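Local coordinates for thioesterase domain-containing protein (Pseudomonas aeruginosa, PDB 3F1T), which probably hydrolyses acyl-CoA thioesters as a hotdog-fold enzyme of the PaaI-like thioesterase family, perhaps acting on 1,4-dihydroxy-2-naphthoyl-CoA, at the interface of chains A and B and the interface of chains A and C. Numbering follows the deposited sequence. Chains: chain A/B/C, uncharacterized protein Q9I3C8_PSEAE.

Contacts 1 and 3 belong to the same A–B interface, their C-alpha centres about 18 Å apart: strand 85-90 of chain A pairs with strand 83-90 of chain B in contact 1, while contact 3 joins the short helical turns around A:His19 and B:His19 and helix 56-70. Contact 2, about 22 Å from contact 1 and 29 Å from contact 3, joins chain A to chain C through A:Val113 and C:Val113 and their neighbours. B:Leu84 lies in contact 1, and its counterparts A:Leu84 and C:Leu84 in contact 2. This fits hotdog dimers associating further into the deposited four-chain assembly, which may be the biological one.

Contact 1: the interface of chains A and B. Residues chain A 88-90; chain B 84-86.
The carbonyl oxygen of B:Leu84 takes the backbone N-H of A:Tyr90 and a water, and so marks one end of the antiparallel strand pairing typical of a hotdog-fold dimer. A:Tyr90 N gives to B:Leu84 O at 2.8 Å. Water 1 lies 3.2 Å from the same O of B:Leu84 and 2.8 Å from the carbonyl O of A:Tyr90, and it makes weaker contacts with both carboxylate oxygens of B:Asp85, OD1 and OD2. Farther along, A:Ile88 and B:Leu86 exchange two backbone bonds: A:Ile88 N gives to B:Leu86 O and B:Leu86 N to A:Ile88 O, each 2.9 Å. Strand 85-90 of chain A and strand 83-90 of chain B thus join edge to edge, carrying the sheet across the interface. The phenol ring of A:Tyr90, with CG anti to the carbonyl carbon (chi1 -81°), presents its CD2 edge in plane to B:Leu84 O at 3.9 Å. Between the two backbone pairings, A:Asp89 and B:Asp85 cross their side chains at about a right angle, the carboxylate planes 51° apart. Both side chains have CG anti to their own carbonyl carbon, beside the backbone N, which brings the two acids together across the strand pair. A:Asp89 OD1 and B:Asp85 OD2 are modelled 2.4 Å from each other, a doubtful separation for two acceptors.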
ATOM      1  N   ILE A  88      -2.633  -1.498  -5.588  1.00 24.81           N
ATOM      2  CA  ILE A  88      -2.281  -1.599  -6.990  1.00 25.12           C
ATOM      3  C   ILE A  88      -1.248  -0.523  -7.309  1.00 24.47           C
ATOM      4  O   ILE A  88      -1.412   0.641  -6.912  1.00 22.82           O
ATOM      5  CB  ILE A  88      -3.529  -1.373  -7.860  1.00 26.11           C
ATOM      6  CG1 ILE A  88      -4.591  -2.395  -7.474  1.00 28.61           C
ATOM      7  CG2 ILE A  88      -3.181  -1.483  -9.336  1.00 27.36           C
ATOM      8  CD1 ILE A  88      -5.920  -2.175  -8.118  1.00 36.27           C
ATOM      9  N   ASP A  89      -0.122  -0.936  -7.881  1.00 22.69           N
ATOM     10  CA  ASP A  89       0.916   0.008  -8.283  1.00 24.16           C
ATOM     11  C   ASP A  89       1.261  -0.184  -9.753  1.00 24.61           C
ATOM     12  O   ASP A  89       1.622  -1.287 -10.170  1.00 24.89           O
ATOM     13  CB  ASP A  89       2.162  -0.166  -7.415  1.00 26.14           C
ATOM     14  CG  ASP A  89       1.878   0.062  -5.939  1.00 28.09           C
ATOM     15  OD1 ASP A  89       2.006   1.216  -5.486  1.00 28.00           O
ATOM     16  OD2 ASP A  89       1.492  -0.904  -5.241  1.00 28.54           O
ATOM     17  N   TYR A  90       1.045   0.865 -10.544  1.00 24.72           N
ATOM     18  CA  TYR A  90       1.254   0.833 -11.989  1.00 24.03           C
ATOM     19  C   TYR A  90       2.711   1.105 -12.297  1.00 25.03           C
ATOM     20  O   TYR A  90       3.279   2.064 -11.787  1.00 25.15           O
ATOM     21  CB  TYR A  90       0.381   1.888 -12.686  1.00 20.31           C
ATOM     22  CG  TYR A  90      -1.047   1.446 -12.884  1.00 21.74           C
ATOM     23  CD1 TYR A  90      -1.427   0.771 -14.037  1.00 21.33           C
ATOM     24  CD2 TYR A  90      -1.956   1.512 -11.842  1.00 22.21           C
ATOM     25  CE1 TYR A  90      -2.684   0.204 -14.149  1.00 19.68           C
ATOM     26  CE2 TYR A  90      -3.231   1.014 -11.974  1.00 16.92           C
ATOM     27  CZ  TYR A  90      -3.591   0.360 -13.126  1.00 21.97           C
ATOM     28  OH  TYR A  90      -4.865  -0.150 -13.250  1.00 26.17           O
TER
ATOM     29  N   LEU B  84      -1.603   6.097 -10.719  1.00 21.19           N
ATOM     30  CA  LEU B  84      -0.259   5.542 -10.564  1.00 20.85           C
ATOM     31  C   LEU B  84      -0.224   4.485  -9.453  1.00 22.99           C
ATOM     32  O   LEU B  84       0.467   3.471  -9.571  1.00 21.85           O
ATOM     33  CB  LEU B  84       0.753   6.655 -10.252  1.00 19.84           C
ATOM     34  CG  LEU B  84       0.920   7.702 -11.357  1.00 20.16           C
ATOM     35  CD1 LEU B  84       1.853   8.812 -10.940  1.00 16.26           C
ATOM     36  CD2 LEU B  84       1.383   7.057 -12.630  1.00 13.65           C
ATOM     37  N   ASP B  85      -0.924   4.765  -8.353  1.00 23.50           N
ATOM     38  CA  ASP B  85      -0.892   3.919  -7.152  1.00 24.42           C
ATOM     39  C   ASP B  85      -2.186   4.121  -6.384  1.00 23.55           C
ATOM     40  O   ASP B  85      -2.727   5.228  -6.344  1.00 22.55           O
ATOM     41  CB  ASP B  85       0.291   4.284  -6.252  1.00 23.18           C
ATOM     42  CG  ASP B  85       1.619   4.185  -6.974  1.00 34.43           C
ATOM     43  OD1 ASP B  85       2.157   5.251  -7.394  1.00 29.95           O
ATOM     44  OD2 ASP B  85       2.140   3.042  -7.099  1.00 32.89           O
ATOM     45  N   LEU B  86      -2.767   3.017  -5.928  1.00 24.52           N
ATOM     46  CA  LEU B  86      -3.953   3.083  -5.088  1.00 22.30           C
ATOM     47  C   LEU B  86      -3.806   2.105  -3.939  1.00 24.65           C
ATOM     48  O   LEU B  86      -3.409   0.952  -4.147  1.00 21.99           O
ATOM     49  CB  LEU B  86      -5.195   2.773  -5.919  1.00 22.91           C
ATOM     50  CG  LEU B  86      -6.572   3.134  -5.356  1.00 25.33           C
ATOM     51  CD1 LEU B  86      -6.787   4.629  -5.439  1.00 25.25           C
ATOM     52  CD2 LEU B  86      -7.650   2.386  -6.143  1.00 23.62           C
TER
HETATM   53  O   HOH W   1       3.656   3.781  -9.637  1.00 19.35           O

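Contact 2: the interface of chains A and C. Residues chain A 84, 110, 112-113, 115; chain C 84, 110, 112-113, 115.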
ATOM      1  N   LEU A  84     -10.182  -7.040   2.505  1.00 24.78           N
ATOM      2  CA  LEU A  84      -9.634  -6.382   3.676  1.00 21.66           C
ATOM      3  C   LEU A  84      -8.688  -5.264   3.281  1.00 19.74           C
ATOM      4  O   LEU A  84      -8.699  -4.204   3.888  1.00 18.89           O
ATOM      5  CB  LEU A  84      -8.918  -7.382   4.566  1.00 19.52           C
ATOM      6  CG  LEU A  84      -9.823  -8.505   5.058  1.00 23.00           C
ATOM      7  CD1 LEU A  84      -8.983  -9.677   5.577  1.00 21.22           C
ATOM      8  CD2 LEU A  84     -10.746  -7.946   6.134  1.00 27.28           C
ATOM      9  N   THR A 110      -4.547 -18.237   6.265  1.00 30.09           N
ATOM     10  CA  THR A 110      -4.746 -18.468   7.683  1.00 29.93           C
ATOM     11  C   THR A 110      -6.212 -18.843   7.892  1.00 32.25           C
ATOM     12  O   THR A 110      -6.973 -18.902   6.929  1.00 31.95           O
ATOM     13  CB  THR A 110      -4.403 -17.209   8.515  1.00 29.76           C
ATOM     14  OG1 THR A 110      -5.362 -16.186   8.251  1.00 30.46           O
ATOM     15  CG2 THR A 110      -3.014 -16.689   8.188  1.00 24.23           C
ATOM     16  N   ASN A 112      -8.663 -17.228   8.793  1.00 32.81           N
ATOM     17  CA  ASN A 112      -9.651 -16.187   8.506  1.00 30.33           C
ATOM     18  C   ASN A 112      -9.245 -15.226   7.387  1.00 27.34           C
ATOM     19  O   ASN A 112     -10.059 -14.427   6.932  1.00 28.44           O
ATOM     20  CB  ASN A 112      -9.992 -15.399   9.771  1.00 31.44           C
ATOM     21  CG  ASN A 112     -10.901 -16.171  10.714  1.00 35.75           C
ATOM     22  OD1 ASN A 112     -11.968 -15.691  11.086  1.00 42.72           O
ATOM     23  ND2 ASN A 112     -10.417 -17.298  11.215  1.00 38.94           N
ATOM     24  N   VAL A 113      -8.006 -15.328   6.918  1.00 24.00           N
ATOM     25  CA  VAL A 113      -7.479 -14.380   5.941  1.00 23.18           C
ATOM     26  C   VAL A 113      -6.731 -15.064   4.800  1.00 23.53           C
ATOM     27  O   VAL A 113      -6.047 -16.063   5.003  1.00 28.55           O
ATOM     28  CB  VAL A 113      -6.544 -13.363   6.602  1.00 20.49           C
ATOM     29  CG1 VAL A 113      -6.120 -12.301   5.602  1.00 19.63           C
ATOM     30  CG2 VAL A 113      -7.219 -12.736   7.807  1.00 20.41           C
ATOM     31  N   PHE A 115      -4.028 -14.098   1.664  1.00 24.49           N
ATOM     32  CA  PHE A 115      -3.201 -13.091   1.038  1.00 22.63           C
ATOM     33  C   PHE A 115      -2.866 -13.507  -0.371  1.00 23.37           C
ATOM     34  O   PHE A 115      -2.538 -14.658  -0.628  1.00 22.47           O
ATOM     35  CB  PHE A 115      -1.923 -12.871   1.841  1.00 22.39           C
ATOM     36  CG  PHE A 115      -2.166 -12.454   3.256  1.00 22.55           C
ATOM     37  CD1 PHE A 115      -2.575 -13.379   4.203  1.00 23.06           C
ATOM     38  CD2 PHE A 115      -1.971 -11.143   3.651  1.00 21.46           C
ATOM     39  CE1 PHE A 115      -2.800 -12.997   5.504  1.00 21.50           C
ATOM     40  CE2 PHE A 115      -2.179 -10.763   4.956  1.00 21.56           C
ATOM     41  CZ  PHE A 115      -2.584 -11.689   5.882  1.00 17.38           C
TER
ATOM     42  N   LEU C  84       3.471  -8.376   8.591  1.00 22.70           N
ATOM     43  CA  LEU C  84       3.041  -9.046   7.362  1.00 20.11           C
ATOM     44  C   LEU C  84       2.974  -8.071   6.199  1.00 20.87           C
ATOM     45  O   LEU C  84       3.355  -8.392   5.076  1.00 21.38           O
ATOM     46  CB  LEU C  84       1.685  -9.717   7.550  1.00 19.92           C
ATOM     47  CG  LEU C  84       1.642 -10.956   8.439  1.00 18.93           C
ATOM     48  CD1 LEU C  84       0.212 -11.410   8.674  1.00 15.20           C
ATOM     49  CD2 LEU C  84       2.496 -12.088   7.870  1.00 18.41           C
ATOM     50  N   THR C 110      -7.856 -11.151  14.407  1.00 29.05           N
ATOM     51  CA  THR C 110      -8.266 -12.413  13.798  1.00 28.19           C
ATOM     52  C   THR C 110      -7.464 -13.541  14.480  1.00 27.55           C
ATOM     53  O   THR C 110      -6.655 -13.259  15.365  1.00 29.99           O
ATOM     54  CB  THR C 110      -8.013 -12.332  12.278  1.00 27.47           C
ATOM     55  OG1 THR C 110      -9.169 -12.783  11.569  1.00 36.62           O
ATOM     56  CG2 THR C 110      -6.815 -13.127  11.862  1.00 24.41           C
ATOM     57  N   ASN C 112      -5.133 -15.322  13.654  1.00 25.38           N
ATOM     58  CA  ASN C 112      -3.694 -15.300  13.357  1.00 23.59           C
ATOM     59  C   ASN C 112      -3.164 -13.977  12.809  1.00 21.96           C
ATOM     60  O   ASN C 112      -1.980 -13.858  12.506  1.00 21.29           O
ATOM     61  CB  ASN C 112      -3.315 -16.461  12.432  1.00 22.23           C
ATOM     62  CG  ASN C 112      -3.434 -17.824  13.123  1.00 34.00           C
ATOM     63  OD1 ASN C 112      -2.486 -18.289  13.763  1.00 37.64           O
ATOM     64  ND2 ASN C 112      -4.647 -18.384  13.133  1.00 30.12           N
ATOM     65  N   VAL C 113      -4.043 -12.986  12.677  1.00 22.63           N
ATOM     66  CA  VAL C 113      -3.655 -11.676  12.145  1.00 20.85           C
ATOM     67  C   VAL C 113      -4.191 -10.547  13.029  1.00 21.86           C
ATOM     68  O   VAL C 113      -5.366 -10.542  13.394  1.00 25.16           O
ATOM     69  CB  VAL C 113      -4.169 -11.471  10.673  1.00 20.84           C
ATOM     70  CG1 VAL C 113      -3.547 -10.215  10.035  1.00 18.48           C
ATOM     71  CG2 VAL C 113      -3.895 -12.690   9.825  1.00 17.73           C
ATOM     72  N   PHE C 115      -4.676  -6.430  12.643  1.00 22.57           N
ATOM     73  CA  PHE C 115      -4.601  -5.270  11.769  1.00 18.61           C
ATOM     74  C   PHE C 115      -4.588  -4.004  12.599  1.00 21.25           C
ATOM     75  O   PHE C 115      -5.392  -3.841  13.523  1.00 21.41           O
ATOM     76  CB  PHE C 115      -5.784  -5.251  10.813  1.00 20.09           C
ATOM     77  CG  PHE C 115      -5.889  -6.479   9.959  1.00 22.00           C
ATOM     78  CD1 PHE C 115      -6.348  -7.672  10.496  1.00 22.85           C
ATOM     79  CD2 PHE C 115      -5.629  -6.417   8.594  1.00 21.06           C
ATOM     80  CE1 PHE C 115      -6.603  -8.770   9.676  1.00 21.49           C
ATOM     81  CE2 PHE C 115      -5.817  -7.530   7.783  1.00 24.84           C
ATOM     82  CZ  PHE C 115      -6.250  -8.727   8.342  1.00 15.09           C
TER
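A:Val113 and C:Val113 meet methyl to methyl, CG2 to CG2 at 3.9 Å, near the two-fold axis relating these hotdog-fold chains. Each CG2 lies anti to its own carbonyl carbon, with CG1 anti to the backbone N (chi1 -174° in chain A), and the two side chains cross at about a right angle. Outward from this pair stand the phenylalanines. A:Phe115 brings its ring tip CZ to 4.0 Å from CD1 of C:Leu84, the side chains crossing nearly perpendicularly, and C:Phe115 CZ meets A:Leu84 CD1 in the twin contact. The ring of C:Phe115 is also backed on one face by C:Val113 CG1 of its own chain, offset toward the rim. At the edge the threonines differ between the copies. C:Thr110 turns its methyl CG2 to A:Val113 CG2 at 4.1 Å, and its hydroxyl OG1 comes to 3.3 Å from A:Asn112 CB as the two side chains slide past each other in opposite directions. The OG1 of A:Thr110, set between the backbone N and the carbonyl carbon (chi1 68°), turns back to its own chain and weakly accepts A:Val113 N at 3.1 Å.

Contact 3: the interface of chains A and B. Residues chain A 19, 22-23, 43, 57, 61; chain B 19-20, 22-23, 61.
A:His19 and B:His19 bury the most surface in this patch, 84 and 63 Å², where short helical turns of two hotdog-fold subunits meet. The imidazole of A:His19, with CG anti to the backbone N (chi1 174°), points its ND1–CE1 edge in plane at the carbonyl O of B:His19. ND1 of A:His19 lies 3.0 Å from that O of B:His19, but the O sits off toward CE1, well away from the outward line of ND1, so a hydrogen bond is doubtful. Leucine methyls flank both faces of this ring toward its rim: A:Leu23 CD1 on one and B:Leu23 CD2 on the other. The ring of B:His19 is set differently, CG between the backbone N and the carbonyl carbon (chi1 70°), and receives CE1 of A:His19 in plane at its edge. Its CB packs 3.5 Å from A:Leu23 CD2, and its tip reaches A:Gly57, the last glycine of the family's HGG motif. A:Val22 and B:Val22 slide past each other in opposite directions, with CG2 of A:Val22 tightly against CG1 of B:Val22 (3.3 Å). The tip of A:His19 faces B:Thr61 OG1 end on, 3.7 Å from NE2. On helix 56-70 of chain A, the hydroxyl OG1 of A:Thr61 gives to A:Gly57 O at 2.9 Å.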
ATOM      1  N   HIS A  19     -20.741  -5.414 -12.741  1.00 46.96           N
ATOM      2  CA  HIS A  19     -19.795  -4.463 -13.333  1.00 47.81           C
ATOM      3  C   HIS A  19     -18.758  -5.177 -14.222  1.00 49.31           C
ATOM      4  O   HIS A  19     -18.453  -4.719 -15.329  1.00 51.19           O
ATOM      5  CB  HIS A  19     -19.118  -3.632 -12.217  1.00 49.96           C
ATOM      6  CG  HIS A  19     -18.016  -2.729 -12.707  1.00 51.39           C
ATOM      7  ND1 HIS A  19     -18.072  -2.054 -13.913  1.00 55.57           N
ATOM      8  CD2 HIS A  19     -16.888  -2.293 -12.084  1.00 48.25           C
ATOM      9  CE1 HIS A  19     -16.976  -1.327 -14.064  1.00 47.85           C
ATOM     10  NE2 HIS A  19     -16.233  -1.467 -12.977  1.00 48.43           N
ATOM     11  N   VAL A  22     -20.316  -6.043 -17.753  1.00 41.78           N
ATOM     12  CA  VAL A  22     -20.065  -4.922 -18.643  1.00 39.67           C
ATOM     13  C   VAL A  22     -18.662  -4.976 -19.244  1.00 37.35           C
ATOM     14  O   VAL A  22     -18.469  -4.678 -20.428  1.00 39.50           O
ATOM     15  CB  VAL A  22     -20.235  -3.595 -17.885  1.00 40.03           C
ATOM     16  CG1 VAL A  22     -20.250  -2.419 -18.850  1.00 39.52           C
ATOM     17  CG2 VAL A  22     -21.508  -3.642 -17.041  1.00 41.08           C
ATOM     18  N   LEU A  23     -17.681  -5.341 -18.421  1.00 33.48           N
ATOM     19  CA  LEU A  23     -16.290  -5.330 -18.857  1.00 29.74           C
ATOM     20  C   LEU A  23     -15.967  -6.575 -19.682  1.00 29.00           C
ATOM     21  O   LEU A  23     -15.000  -6.589 -20.432  1.00 30.53           O
ATOM     22  CB  LEU A  23     -15.340  -5.209 -17.664  1.00 26.30           C
ATOM     23  CG  LEU A  23     -15.332  -3.877 -16.903  1.00 25.94           C
ATOM     24  CD1 LEU A  23     -14.544  -4.008 -15.611  1.00 23.62           C
ATOM     25  CD2 LEU A  23     -14.775  -2.731 -17.763  1.00 23.80           C
ATOM     26  N   GLN A  43     -14.021  -3.403 -24.442  1.00 47.97           N
ATOM     27  CA  GLN A  43     -15.094  -3.258 -23.467  1.00 47.62           C
ATOM     28  C   GLN A  43     -14.765  -2.202 -22.416  1.00 48.12           C
ATOM     29  O   GLN A  43     -15.595  -1.890 -21.560  1.00 48.89           O
ATOM     30  CB  GLN A  43     -15.390  -4.600 -22.793  1.00 47.73           C
ATOM     31  CG  GLN A  43     -16.048  -5.628 -23.709  1.00 50.07           C
ATOM     32  CD  GLN A  43     -17.011  -4.998 -24.707  1.00 55.44           C
ATOM     33  OE1 GLN A  43     -17.984  -4.342 -24.325  1.00 53.82           O
ATOM     34  NE2 GLN A  43     -16.742  -5.199 -25.996  1.00 56.37           N
ATOM     35  N   GLY A  57      -8.960   2.348 -14.889  1.00 27.81           N
ATOM     36  CA  GLY A  57      -9.945   1.897 -13.903  1.00 24.60           C
ATOM     37  C   GLY A  57     -10.493   0.517 -14.215  1.00 24.99           C
ATOM     38  O   GLY A  57     -10.918  -0.215 -13.311  1.00 23.21           O
ATOM     39  N   THR A  61     -10.157  -2.845 -11.848  1.00 25.44           N
ATOM     40  CA  THR A  61     -11.228  -3.813 -11.653  1.00 24.08           C
ATOM     41  C   THR A  61     -10.737  -5.216 -11.989  1.00 22.29           C
ATOM     42  O   THR A  61     -11.112  -6.189 -11.335  1.00 24.07           O
ATOM     43  CB  THR A  61     -12.433  -3.464 -12.551  1.00 27.18           C
ATOM     44  OG1 THR A  61     -12.860  -2.130 -12.273  1.00 25.72           O
ATOM     45  CG2 THR A  61     -13.602  -4.418 -12.313  1.00 24.63           C
TER
ATOM     46  N   HIS B  19     -17.596   2.459 -18.499  1.00 46.33           N
ATOM     47  CA  HIS B  19     -17.543   1.044 -18.128  1.00 48.19           C
ATOM     48  C   HIS B  19     -18.085   0.810 -16.717  1.00 47.41           C
ATOM     49  O   HIS B  19     -18.474  -0.308 -16.357  1.00 50.61           O
ATOM     50  CB  HIS B  19     -16.117   0.497 -18.271  1.00 48.33           C
ATOM     51  CG  HIS B  19     -15.153   1.032 -17.256  1.00 46.60           C
ATOM     52  ND1 HIS B  19     -15.064   0.525 -15.975  1.00 51.21           N
ATOM     53  CD2 HIS B  19     -14.139   1.923 -17.374  1.00 47.51           C
ATOM     54  CE1 HIS B  19     -14.100   1.148 -15.319  1.00 47.04           C
ATOM     55  NE2 HIS B  19     -13.520   1.998 -16.148  1.00 45.08           N
ATOM     56  N   CYS B  20     -18.223   1.892 -15.967  1.00 46.36           N
ATOM     57  CA  CYS B  20     -18.713   1.802 -14.604  1.00 45.33           C
ATOM     58  C   CYS B  20     -20.019   2.570 -14.425  1.00 43.59           C
ATOM     59  O   CYS B  20     -20.511   2.703 -13.309  1.00 44.86           O
ATOM     60  CB  CYS B  20     -17.654   2.318 -13.633  1.00 45.84           C
ATOM     61  SG  CYS B  20     -17.542   4.117 -13.524  1.00 51.96           S
ATOM     62  N   VAL B  22     -22.700   1.664 -15.020  1.00 31.90           N
ATOM     63  CA  VAL B  22     -23.655   0.641 -14.619  1.00 29.80           C
ATOM     64  C   VAL B  22     -23.851   0.620 -13.108  1.00 27.81           C
ATOM     65  O   VAL B  22     -24.912   0.228 -12.618  1.00 28.63           O
ATOM     66  CB  VAL B  22     -23.180  -0.729 -15.121  1.00 30.51           C
ATOM     67  CG1 VAL B  22     -22.080  -0.518 -16.179  1.00 32.20           C
ATOM     68  CG2 VAL B  22     -22.658  -1.583 -13.977  1.00 27.45           C
ATOM     69  N   LEU B  23     -22.901   1.233 -12.406  1.00 27.57           N
ATOM     70  CA  LEU B  23     -22.891   1.345 -10.942  1.00 24.52           C
ATOM     71  C   LEU B  23     -23.749   2.514 -10.447  1.00 24.60           C
ATOM     72  O   LEU B  23     -24.033   2.618  -9.257  1.00 25.31           O
ATOM     73  CB  LEU B  23     -21.450   1.532 -10.454  1.00 23.06           C
ATOM     74  CG  LEU B  23     -20.662   0.416  -9.753  1.00 24.80           C
ATOM     75  CD1 LEU B  23     -21.093  -0.986 -10.137  1.00 19.46           C
ATOM     76  CD2 LEU B  23     -19.160   0.586  -9.961  1.00 23.43           C
ATOM     77  N   THR B  61     -14.002   0.701  -7.153  1.00 22.13           N
ATOM     78  CA  THR B  61     -14.316   1.591  -8.254  1.00 19.62           C
ATOM     79  C   THR B  61     -14.737   2.956  -7.728  1.00 16.75           C
ATOM     80  O   THR B  61     -14.290   3.981  -8.229  1.00 18.91           O
ATOM     81  CB  THR B  61     -15.450   1.018  -9.127  1.00 22.52           C
ATOM     82  OG1 THR B  61     -15.032  -0.238  -9.684  1.00 18.55           O
ATOM     83  CG2 THR B  61     -15.775   1.979 -10.250  1.00 20.46           C
TER